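Local coordinates for protein sulfide-quinone reductase (Aquifex aeolicus, PDB 3HYW) that oxidises hydrogen sulfide and passes the electrons through FAD to a quinone, building up polysulfur on its active-site cysteines as a homotrimeric monotopic membrane flavoprotein, at residues A[103-108]-A[293-298]; A[256-261]-A[271-276]; A[264-269]-A[283-288]; A[108-113]-A[251-256]. All blocks are in the same frame, centred on the assembly; numbering follows the deposited sequence.

Contact 1: A[103-108]-A[293-298]. With FAD (flavin-adenine dinucleotide), chain G; SO4 (sulfate ion), chain N.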
# COMPACT_ATOMS: atom_id res chain seq x y z
N ILE A 103 24.19 1.26 -36.19
CA ILE A 103 22.75 1.29 -36.46
C ILE A 103 22.04 1.92 -35.27
O ILE A 103 22.09 1.39 -34.15
CB ILE A 103 22.18 -0.11 -36.78
CG1 ILE A 103 23.00 -0.77 -37.90
CG2 ILE A 103 20.68 -0.00 -37.15
CD1 ILE A 103 22.72 -2.24 -38.12
N ALA A 104 21.38 3.05 -35.52
CA ALA A 104 20.71 3.82 -34.47
C ALA A 104 19.40 4.46 -34.96
O ALA A 104 19.15 5.66 -34.76
CB ALA A 104 21.66 4.89 -33.91
N THR A 105 18.57 3.64 -35.59
CA THR A 105 17.36 4.09 -36.27
C THR A 105 16.14 4.32 -35.35
O THR A 105 15.09 4.75 -35.81
CB THR A 105 16.95 3.10 -37.39
OG1 THR A 105 16.93 1.77 -36.87
CG2 THR A 105 17.92 3.16 -38.54
N GLY A 106 16.28 4.02 -34.06
CA GLY A 106 15.19 4.25 -33.10
C GLY A 106 14.08 3.22 -33.24
O GLY A 106 14.26 2.20 -33.90
N PRO A 107 12.91 3.48 -32.61
CA PRO A 107 11.77 2.55 -32.73
C PRO A 107 11.04 2.63 -34.06
O PRO A 107 10.78 3.72 -34.58
CB PRO A 107 10.83 3.01 -31.61
CG PRO A 107 11.19 4.43 -31.33
CD PRO A 107 12.63 4.63 -31.74
N LYS A 108 10.70 1.47 -34.62
CA LYS A 108 9.67 1.42 -35.64
C LYS A 108 8.34 1.11 -34.96
O LYS A 108 8.22 0.11 -34.24
CB LYS A 108 10.00 0.41 -36.74
CG LYS A 108 8.92 0.30 -37.80
CD LYS A 108 9.51 0.12 -39.17
CE LYS A 108 8.43 -0.12 -40.20
NZ LYS A 108 8.97 -0.81 -41.41
N GLY A 293 20.86 2.38 -29.07
CA GLY A 293 19.52 2.91 -28.90
C GLY A 293 18.40 1.90 -28.83
O GLY A 293 18.62 0.72 -28.52
N VAL A 294 17.18 2.37 -29.13
CA VAL A 294 15.96 1.58 -29.03
C VAL A 294 15.96 0.41 -30.02
O VAL A 294 15.34 -0.63 -29.78
CB VAL A 294 14.71 2.47 -29.27
CG1 VAL A 294 13.44 1.64 -29.32
CG2 VAL A 294 14.60 3.53 -28.17
N VAL A 295 16.67 0.59 -31.13
CA VAL A 295 16.72 -0.42 -32.18
C VAL A 295 17.47 -1.69 -31.75
O VAL A 295 17.42 -2.70 -32.45
CB VAL A 295 17.33 0.16 -33.49
CG1 VAL A 295 18.85 0.26 -33.40
CG2 VAL A 295 16.90 -0.68 -34.69
N THR A 296 18.17 -1.64 -30.62
CA THR A 296 18.93 -2.81 -30.13
C THR A 296 18.03 -3.87 -29.50
O THR A 296 17.12 -3.56 -28.73
CB THR A 296 20.06 -2.42 -29.15
OG1 THR A 296 19.53 -1.73 -28.00
CG2 THR A 296 21.09 -1.54 -29.85
N ALA A 297 18.29 -5.14 -29.81
CA ALA A 297 17.52 -6.24 -29.24
C ALA A 297 18.03 -6.57 -27.83
O ALA A 297 19.10 -7.16 -27.66
CB ALA A 297 17.58 -7.46 -30.14
N ILE A 298 17.26 -6.16 -26.83
CA ILE A 298 17.59 -6.47 -25.44
C ILE A 298 16.44 -7.30 -24.89
O ILE A 298 15.29 -6.89 -25.00
CB ILE A 298 17.79 -5.18 -24.58
CG1 ILE A 298 18.91 -4.30 -25.15
CG2 ILE A 298 18.12 -5.53 -23.12
CD1 ILE A 298 19.06 -2.98 -24.40
PA FAD G . 15.57 8.32 -32.00
O1A FAD G . 16.12 9.38 -31.08
O2A FAD G . 14.10 8.23 -32.23
O5B FAD G . 16.33 8.52 -33.40
C5B FAD G . 16.22 7.63 -34.49
C4B FAD G . 16.67 8.39 -35.73
O4B FAD G . 16.83 7.50 -36.83
C3B FAD G . 15.62 9.41 -36.16
O3B FAD G . 16.29 10.61 -36.56
C2B FAD G . 14.95 8.75 -37.35
O2B FAD G . 14.41 9.70 -38.25
C1B FAD G . 16.11 7.98 -37.96
N9A FAD G . 15.72 6.83 -38.82
C8A FAD G . 14.72 5.94 -38.61
N7A FAD G . 14.72 5.03 -39.62
C5A FAD G . 15.72 5.37 -40.47
C6A FAD G . 16.20 4.83 -41.66
N6A FAD G . 15.62 3.73 -42.20
N1A FAD G . 17.25 5.42 -42.29
C2A FAD G . 17.84 6.52 -41.77
N3A FAD G . 17.40 7.05 -40.62
C4A FAD G . 16.35 6.50 -39.95
N1 FAD G . 14.02 8.66 -22.43
C2 FAD G . 14.44 9.28 -21.29
O2 FAD G . 15.52 8.95 -20.77
N3 FAD G . 13.71 10.27 -20.71
C4 FAD G . 12.54 10.65 -21.26
O4 FAD G . 11.79 11.63 -20.68
C4X FAD G . 12.09 10.03 -22.42
N5 FAD G . 10.91 10.41 -22.96
C5X FAD G . 10.45 9.83 -24.09
C6 FAD G . 9.24 10.26 -24.63
C7 FAD G . 8.74 9.66 -25.79
C7M FAD G . 7.41 10.15 -26.34
C8 FAD G . 9.47 8.64 -26.40
C8M FAD G . 8.98 7.95 -27.66
C9 FAD G . 10.68 8.22 -25.84
C9A FAD G . 11.20 8.81 -24.68
N10 FAD G . 12.39 8.42 -24.14
C10 FAD G . 12.84 9.01 -23.01
C1' FAD G . 13.14 7.29 -24.74
C2' FAD G . 14.38 7.54 -25.57
O2' FAD G . 15.28 8.42 -24.88
C3' FAD G . 13.96 8.07 -26.95
O3' FAD G . 13.09 7.11 -27.58
C4' FAD G . 15.18 8.33 -27.83
O4' FAD G . 14.77 9.19 -28.90
C5' FAD G . 15.75 7.03 -28.39
O5' FAD G . 16.93 7.29 -29.13
P FAD G . 17.28 6.52 -30.50
O1P FAD G . 18.56 7.11 -31.04
O2P FAD G . 17.17 5.03 -30.31
O3P FAD G . 16.05 6.88 -31.49
S SO4 N . 12.70 1.47 -42.62
O1 SO4 N . 11.93 1.96 -43.75
O2 SO4 N . 11.88 0.50 -41.90
O3 SO4 N . 13.94 0.84 -43.09
O4 SO4 N . 13.03 2.60 -41.75
O HOH W 1 18.12 3.22 -32.04
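Gly106 and Val294 bring the loops 103-108 and 293-298 to a CA-CA distance of 4.9 Å, with no direct hydrogen bond between them. A water does the joining: it accepts from Gly106 N and Val295 N and donates to FAD O2P. Val294 N gives FAD O2P a nearly straight bond (2.9 Å, 168°). Residues 293-296 form a type I beta turn, and Gly293 O receives both Thr296 N and Thr296 OG1. Glycine suits positions 106 and 293, since a CB on either would run into the FAD diphosphate.

Val295 makes the largest single contribution to the side-chain contact. Its CG1 lies 3.5 Å from Ile103 O, and its CG2 reaches Thr105 OG1 at 3.3 Å. Thr105 holds OG1 between its backbone N and carbonyl carbon (chi1 50°), while its CG2 packs on the adenine, 3.7 Å from FAD C5A. An alanine at Thr105 would probably leave a gap beside both the adenine and Val295, loosening the loop's hold on the cofactor. Farther along, Val294 CG1 rests on Pro107 CB at 3.7 Å.

Both loops leave the C-terminal ends of neighbouring parallel strands, 100-103 and 289-291, where a Rossmann-type sheet receives its dinucleotide. Pro257, just before helix 258-261, packs on Thr105 and Val295, and Phe254 of strand 247-255 packs on Pro107 and Val294.

Contact 2: A[256-261]-A[271-276]. With SO4 (sulfate ion), chain N.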
# COMPACT_ATOMS: atom_id res chain seq x y z
N GLY A 256 12.03 -3.43 -35.12
CA GLY A 256 13.14 -2.89 -35.88
C GLY A 256 12.71 -2.55 -37.30
O GLY A 256 11.63 -2.96 -37.75
N PRO A 257 13.56 -1.81 -38.03
CA PRO A 257 13.23 -1.34 -39.36
C PRO A 257 13.59 -2.35 -40.44
O PRO A 257 14.27 -3.35 -40.17
CB PRO A 257 14.10 -0.09 -39.49
CG PRO A 257 15.35 -0.46 -38.74
CD PRO A 257 14.91 -1.38 -37.61
N GLU A 258 13.16 -2.07 -41.66
CA GLU A 258 13.46 -2.92 -42.80
C GLU A 258 14.93 -2.88 -43.20
O GLU A 258 15.46 -3.86 -43.70
CB GLU A 258 12.56 -2.55 -43.99
CG GLU A 258 11.09 -2.86 -43.73
CD GLU A 258 10.85 -4.33 -43.45
OE1 GLU A 258 11.02 -5.14 -44.38
OE2 GLU A 258 10.50 -4.68 -42.30
N VAL A 259 15.59 -1.75 -42.95
CA VAL A 259 17.03 -1.64 -43.22
C VAL A 259 17.83 -2.66 -42.39
O VAL A 259 18.80 -3.24 -42.89
CB VAL A 259 17.56 -0.18 -43.01
CG1 VAL A 259 17.41 0.28 -41.58
CG2 VAL A 259 19.01 -0.06 -43.45
N VAL A 260 17.41 -2.89 -41.15
CA VAL A 260 18.04 -3.91 -40.32
C VAL A 260 17.71 -5.31 -40.85
O VAL A 260 18.61 -6.14 -41.03
CB VAL A 260 17.68 -3.75 -38.82
CG1 VAL A 260 18.20 -4.92 -38.01
CG2 VAL A 260 18.29 -2.47 -38.28
N ALA A 261 16.42 -5.56 -41.11
CA ALA A 261 15.96 -6.82 -41.71
C ALA A 261 16.73 -7.19 -42.99
O ALA A 261 16.95 -8.37 -43.27
CB ALA A 261 14.46 -6.76 -41.98
N ALA A 271 12.42 -12.31 -34.23
CA ALA A 271 11.17 -11.97 -33.54
C ALA A 271 10.72 -10.52 -33.70
O ALA A 271 9.52 -10.26 -33.71
CB ALA A 271 11.27 -12.34 -32.06
N ASN A 272 11.66 -9.59 -33.82
CA ASN A 272 11.33 -8.16 -33.78
C ASN A 272 12.07 -7.25 -34.77
O ASN A 272 11.78 -6.06 -34.84
CB ASN A 272 11.50 -7.62 -32.36
CG ASN A 272 12.84 -7.99 -31.75
OD1 ASN A 272 13.88 -7.87 -32.39
ND2 ASN A 272 12.82 -8.43 -30.50
N LYS A 273 13.02 -7.81 -35.52
CA LYS A 273 13.83 -7.06 -36.50
C LYS A 273 14.77 -6.04 -35.86
O LYS A 273 15.30 -5.15 -36.54
CB LYS A 273 12.95 -6.41 -37.59
CG LYS A 273 12.30 -7.40 -38.56
CD LYS A 273 11.28 -6.71 -39.46
CE LYS A 273 10.69 -7.68 -40.48
NZ LYS A 273 9.56 -7.08 -41.24
N MET A 274 14.99 -6.17 -34.56
CA MET A 274 15.94 -5.31 -33.87
C MET A 274 17.35 -5.86 -34.01
O MET A 274 17.52 -7.03 -34.37
CB MET A 274 15.54 -5.12 -32.40
CG MET A 274 14.34 -4.21 -32.25
SD MET A 274 13.95 -3.83 -30.54
CE MET A 274 13.12 -5.28 -29.99
N VAL A 275 18.34 -5.01 -33.74
CA VAL A 275 19.75 -5.38 -33.94
C VAL A 275 20.26 -6.37 -32.89
O VAL A 275 20.23 -6.10 -31.69
CB VAL A 275 20.68 -4.15 -33.98
CG1 VAL A 275 22.11 -4.57 -34.32
CG2 VAL A 275 20.16 -3.10 -34.99
N ILE A 276 20.75 -7.52 -33.36
CA ILE A 276 21.38 -8.49 -32.48
C ILE A 276 22.72 -7.93 -32.03
O ILE A 276 23.60 -7.63 -32.84
CB ILE A 276 21.56 -9.87 -33.16
CG1 ILE A 276 20.21 -10.41 -33.66
CG2 ILE A 276 22.22 -10.87 -32.18
CD1 ILE A 276 20.31 -11.63 -34.60
S SO4 N . 12.70 1.47 -42.62
O1 SO4 N . 11.93 1.96 -43.75
O2 SO4 N . 11.88 0.50 -41.90
O3 SO4 N . 13.94 0.84 -43.09
O4 SO4 N . 13.03 2.60 -41.75
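Lys273 lays its side chain beside Ala261 and ends at Glu258. It is extended beyond CG, with CD 4.1 Å from Ala261 CB, and NZ makes a salt bridge to Glu258 OE2 at 2.8 Å, on the syn lone pair. Glu258 starts out pointing away from 271-276; a bend at chi2 (-60°) turns CD back, and the two side chains cross obliquely. An alanine at Lys273 would probably leave the Glu258 carboxylate without this counter-charge and uncover the Ala261 methyl.

Underneath, the backbones close up around Gly256, whose CA is 4.2 Å from that of Met274. Gly256 N gives an almost straight bond to Asn272 O (2.7 Å, 176°), and its CA-H points at Lys273 O. A side chain at Gly256 would collide with that carbonyl, so glycine is what permits so close an approach. Asn272 OD1 accepts from Met274 N, forming an Asx turn that shapes the loop around Lys273. On the buried side, Val260 CG2 meets Val275 CG2 at 3.8 Å, the two side chains crossing at about a right angle, with Ile103 of strand 100-103 packed against both.

At the start of helix 258-261, with Pro257 as N-cap, Glu258 N and Val259 N bind a sulfate ion, probably from the crystallisation liquor; Lys77 and Lys108 also hold it. The chemistry thus divides by depth. An ion pair closes the outer side and valines fill the inner one, while Lys273 O, buried against Gly256 CA and Val260 CG1, has no hydrogen-bond partner in the model beyond the CA-H contact.

Contact 3: A[264-269]-A[283-288]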
# COMPACT_ATOMS: atom_id res chain seq x y z
N GLY A 264 19.99 -9.54 -42.91
CA GLY A 264 19.85 -10.98 -42.69
C GLY A 264 19.73 -11.35 -41.22
O GLY A 264 19.85 -10.48 -40.35
N ASP A 265 19.52 -12.64 -40.96
CA ASP A 265 19.15 -13.11 -39.62
C ASP A 265 20.29 -13.20 -38.60
O ASP A 265 20.06 -13.53 -37.44
CB ASP A 265 18.37 -14.44 -39.70
CG ASP A 265 19.16 -15.57 -40.34
OD1 ASP A 265 20.41 -15.54 -40.35
OD2 ASP A 265 18.51 -16.53 -40.83
N LYS A 266 21.52 -12.91 -39.03
CA LYS A 266 22.66 -12.75 -38.11
C LYS A 266 22.71 -11.33 -37.53
O LYS A 266 23.37 -11.09 -36.52
CB LYS A 266 24.00 -13.07 -38.79
CG LYS A 266 24.08 -14.44 -39.47
CD LYS A 266 23.90 -15.60 -38.49
CE LYS A 266 24.00 -16.94 -39.21
NZ LYS A 266 22.86 -17.18 -40.16
N VAL A 267 22.01 -10.40 -38.18
CA VAL A 267 21.98 -9.00 -37.76
C VAL A 267 20.59 -8.60 -37.23
O VAL A 267 20.48 -7.93 -36.21
CB VAL A 267 22.41 -8.04 -38.90
CG1 VAL A 267 22.32 -6.57 -38.47
CG2 VAL A 267 23.83 -8.37 -39.38
N ALA A 268 19.55 -9.02 -37.95
CA ALA A 268 18.17 -8.74 -37.55
C ALA A 268 17.60 -9.88 -36.71
O ALA A 268 17.51 -11.01 -37.18
CB ALA A 268 17.29 -8.51 -38.78
N ASN A 269 17.23 -9.57 -35.46
CA ASN A 269 16.53 -10.51 -34.58
C ASN A 269 15.24 -10.99 -35.26
O ASN A 269 14.41 -10.16 -35.64
CB ASN A 269 16.24 -9.84 -33.23
CG ASN A 269 15.45 -10.73 -32.27
OD1 ASN A 269 14.37 -11.23 -32.60
ND2 ASN A 269 15.98 -10.91 -31.07
N ASN A 283 27.52 -6.50 -32.97
CA ASN A 283 26.93 -7.70 -33.55
C ASN A 283 27.91 -8.87 -33.41
O ASN A 283 29.10 -8.71 -33.69
CB ASN A 283 26.59 -7.49 -35.02
CG ASN A 283 25.83 -8.65 -35.61
OD1 ASN A 283 24.68 -8.92 -35.23
ND2 ASN A 283 26.46 -9.36 -36.53
N PRO A 284 27.42 -10.04 -32.94
CA PRO A 284 28.27 -11.22 -32.75
C PRO A 284 28.92 -11.77 -34.02
O PRO A 284 30.00 -12.35 -33.94
CB PRO A 284 27.29 -12.26 -32.18
CG PRO A 284 26.22 -11.44 -31.55
CD PRO A 284 26.04 -10.29 -32.49
N THR A 285 28.27 -11.60 -35.17
CA THR A 285 28.74 -12.19 -36.43
C THR A 285 29.60 -11.21 -37.22
O THR A 285 30.70 -11.56 -37.66
CB THR A 285 27.56 -12.69 -37.30
OG1 THR A 285 26.76 -13.62 -36.56
CG2 THR A 285 28.06 -13.39 -38.57
N TYR A 286 29.10 -10.00 -37.40
CA TYR A 286 29.83 -8.95 -38.09
C TYR A 286 30.35 -7.96 -37.05
O TYR A 286 29.62 -7.11 -36.55
CB TYR A 286 28.95 -8.26 -39.14
CG TYR A 286 28.42 -9.20 -40.21
CD1 TYR A 286 27.13 -9.73 -40.13
CD2 TYR A 286 29.22 -9.56 -41.31
CE1 TYR A 286 26.64 -10.61 -41.11
CE2 TYR A 286 28.74 -10.43 -42.29
CZ TYR A 286 27.45 -10.95 -42.18
OH TYR A 286 26.98 -11.80 -43.15
N LYS A 287 31.63 -8.11 -36.73
CA LYS A 287 32.25 -7.42 -35.60
C LYS A 287 32.41 -5.91 -35.81
O LYS A 287 32.68 -5.18 -34.86
CB LYS A 287 33.59 -8.08 -35.25
CG LYS A 287 33.44 -9.52 -34.75
CD LYS A 287 34.66 -9.99 -33.96
CE LYS A 287 34.37 -11.26 -33.18
NZ LYS A 287 33.17 -11.14 -32.29
N ASN A 288 32.23 -5.47 -37.05
CA ASN A 288 32.29 -4.04 -37.39
C ASN A 288 30.91 -3.37 -37.43
O ASN A 288 30.79 -2.21 -37.83
CB ASN A 288 33.07 -3.82 -38.69
CG ASN A 288 32.36 -4.38 -39.92
OD1 ASN A 288 31.64 -5.36 -39.84
ND2 ASN A 288 32.60 -3.75 -41.07
O HOH W 2 25.03 -12.53 -35.07
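Val267 and Tyr286 supply the apolar part of this contact. Val267 CG2, anti to its own carbonyl carbon (CG1 at chi1 178°), approaches Tyr286 CD1 to 3.6 Å, and the two side chains cross at about a right angle. Beside them the aliphatic start of Lys266 lies against Thr285, with CB 3.6 Å from Thr285 OG1. Thr285 CG2 in turn sits over one face of the Tyr286 ring, toward the rim.

The polar link clear from the geometry runs through water: one molecule donates to Lys266 O at 2.6 Å and also hydrogen-bonds Thr285 OG1. The charged end of Lys266 leads away from 283-288, bent at chi2 and chi4, and forms a salt bridge to its neighbour Asp265, NZ to OD1 3.0 Å. Two backbone amides, Val267 N and Ala268 N, converge on Gly264 O and keep 264-269 tightly turned.

Both segments belong to the long connection between helix 258-261 and strand 289-291, and Gly264, with positive phi, leads the chain away from the helix. Tyr286 OH is hydrogen-bonded to Asp84, just past strand 78-82. The Val267-Ile276 backbone bond holds the connection together, and that from Asn288 to Leu101 of strand 100-103 joins it to the FAD-binding sheet.

Contact 4: A[108-113]-A[251-256]. With SO4 (sulfate ion), chain N.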
# COMPACT_ATOMS: atom_id res chain seq x y z
N LYS A 108 10.70 1.47 -34.62
CA LYS A 108 9.67 1.42 -35.64
C LYS A 108 8.34 1.11 -34.96
O LYS A 108 8.22 0.11 -34.24
CB LYS A 108 10.00 0.41 -36.74
CG LYS A 108 8.92 0.30 -37.80
CD LYS A 108 9.51 0.12 -39.17
CE LYS A 108 8.43 -0.12 -40.20
NZ LYS A 108 8.97 -0.81 -41.41
N LEU A 109 7.35 1.96 -35.18
CA LEU A 109 6.12 1.92 -34.41
C LEU A 109 5.15 0.89 -34.95
O LEU A 109 4.92 0.83 -36.16
CB LEU A 109 5.47 3.29 -34.37
CG LEU A 109 6.39 4.44 -33.93
CD1 LEU A 109 5.65 5.76 -33.97
CD2 LEU A 109 6.96 4.19 -32.55
N VAL A 110 4.60 0.08 -34.05
CA VAL A 110 3.54 -0.89 -34.40
C VAL A 110 2.29 -0.55 -33.60
O VAL A 110 2.26 -0.69 -32.37
CB VAL A 110 3.97 -2.34 -34.11
CG1 VAL A 110 2.85 -3.34 -34.47
CG2 VAL A 110 5.26 -2.68 -34.86
N PHE A 111 1.26 -0.10 -34.31
CA PHE A 111 -0.04 0.21 -33.70
C PHE A 111 -0.90 -1.05 -33.70
O PHE A 111 -1.83 -1.19 -34.50
CB PHE A 111 -0.70 1.37 -34.45
CG PHE A 111 0.08 2.65 -34.37
CD1 PHE A 111 -0.08 3.52 -33.29
CD2 PHE A 111 1.01 2.98 -35.36
CE1 PHE A 111 0.66 4.68 -33.20
CE2 PHE A 111 1.75 4.16 -35.28
CZ PHE A 111 1.57 5.01 -34.20
N GLY A 112 -0.57 -1.96 -32.78
CA GLY A 112 -1.08 -3.32 -32.77
C GLY A 112 -2.55 -3.53 -32.48
O GLY A 112 -3.14 -4.49 -32.96
N ALA A 113 -3.16 -2.64 -31.69
CA ALA A 113 -4.59 -2.73 -31.42
C ALA A 113 -5.39 -2.34 -32.66
O ALA A 113 -4.97 -1.47 -33.44
CB ALA A 113 -4.97 -1.85 -30.22
N MET A 251 0.37 4.16 -26.37
CA MET A 251 1.72 3.84 -26.83
C MET A 251 1.63 2.67 -27.81
O MET A 251 0.88 1.71 -27.56
CB MET A 251 2.62 3.45 -25.66
CG MET A 251 2.73 4.50 -24.57
SD MET A 251 3.34 6.11 -25.14
CE MET A 251 4.97 5.66 -25.76
N PRO A 252 2.37 2.76 -28.92
CA PRO A 252 2.57 1.61 -29.79
C PRO A 252 3.71 0.73 -29.27
O PRO A 252 4.50 1.18 -28.43
CB PRO A 252 2.94 2.24 -31.13
CG PRO A 252 3.60 3.53 -30.78
CD PRO A 252 3.05 3.97 -29.44
N SER A 253 3.76 -0.51 -29.73
CA SER A 253 4.91 -1.36 -29.47
C SER A 253 6.00 -1.06 -30.51
O SER A 253 5.73 -0.38 -31.51
CB SER A 253 4.51 -2.84 -29.50
OG SER A 253 4.08 -3.21 -30.79
N PHE A 254 7.21 -1.54 -30.27
CA PHE A 254 8.32 -1.23 -31.18
C PHE A 254 8.79 -2.47 -31.91
O PHE A 254 8.79 -3.57 -31.35
CB PHE A 254 9.51 -0.64 -30.43
CG PHE A 254 9.22 0.63 -29.67
CD1 PHE A 254 8.19 1.49 -30.04
CD2 PHE A 254 10.03 0.99 -28.60
CE1 PHE A 254 7.94 2.67 -29.34
CE2 PHE A 254 9.81 2.18 -27.88
CZ PHE A 254 8.76 3.02 -28.25
N GLN A 255 9.18 -2.30 -33.17
CA GLN A 255 9.94 -3.31 -33.89
C GLN A 255 11.16 -2.64 -34.50
O GLN A 255 11.32 -1.42 -34.41
CB GLN A 255 9.09 -4.02 -34.95
CG GLN A 255 8.67 -3.16 -36.16
CD GLN A 255 7.94 -3.96 -37.25
OE1 GLN A 255 8.15 -5.16 -37.41
NE2 GLN A 255 7.08 -3.28 -38.00
N GLY A 256 12.03 -3.43 -35.12
CA GLY A 256 13.14 -2.89 -35.88
C GLY A 256 12.71 -2.55 -37.30
O GLY A 256 11.63 -2.96 -37.75
S SO4 N . 12.70 1.47 -42.62
O1 SO4 N . 11.93 1.96 -43.75
O2 SO4 N . 11.88 0.50 -41.90
O3 SO4 N . 13.94 0.84 -43.09
O4 SO4 N . 13.03 2.60 -41.75
O HOH W 3 10.05 -3.15 -40.20
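Leu109 and Phe254 stand side by side on one face of the two-stranded pairing, pointing the same way, with Leu109 CD2 3.7 Å from Phe254 CE1. The same methyl reaches Pro252 CG, so Leu109 fits against both residues. Pro252 also serves Phe111: its CB lies over one face of the phenyl ring, toward the rim, in a CH-pi contact 4.1 Å from the ring centroid.

On the other face Lys108 and Gln255 run alongside each other, CG to CG 3.8 Å. Val110 crosses Gln255 at about a right angle, its CG2 against Gln255 CG and NE2. Gln255 puts its CG between its own backbone N and carbonyl carbon (chi1 68°), which brings that carbon against the valine methyl. The Lys108 chain bends at chi2, which sets CD near the sulfate, and NZ bonds to the sulfate and to a water that donates to Gly256 O.

The backbones hold this register with two antiparallel hydrogen-bonded pairs. Lys108 and Gln255 bond each other both ways, Gln255 N to Lys108 O at 2.8 Å, and Val110 and Ser253 do the same, Val110 N to Ser253 O at 2.8 Å.

Strand 108-110 is thus an antiparallel edge added to strand 247-255 in a mixed five-stranded sheet of the pyridine nucleotide-disulphide oxidoreductase family. Phe254 and Met251, with Cys124, line the hydrogen sulfide pocket next to this edge.

Contact 1 is the buried one, where two loops meet at the FAD diphosphate through glycines, valines and a water; contacts 2, 3 and 4 are only partly buried. Contact 4 continues from contact 1 through the shared Lys108, but is regular beta pairing at the edge of the second sheet. Contact 2 shares Gly256 with contact 4 and adds an ion pair on its outer side, while Val275 probably bonds to Val295 and Ala297 of contact 1. Contact 3 lies farthest out, mixing apolar and water-mediated contacts; a backbone bond between Ile276 and Val267, and probably one between Met274 and Asn269, join it to contact 2. One sulfate touches contacts 1, 2 and 4.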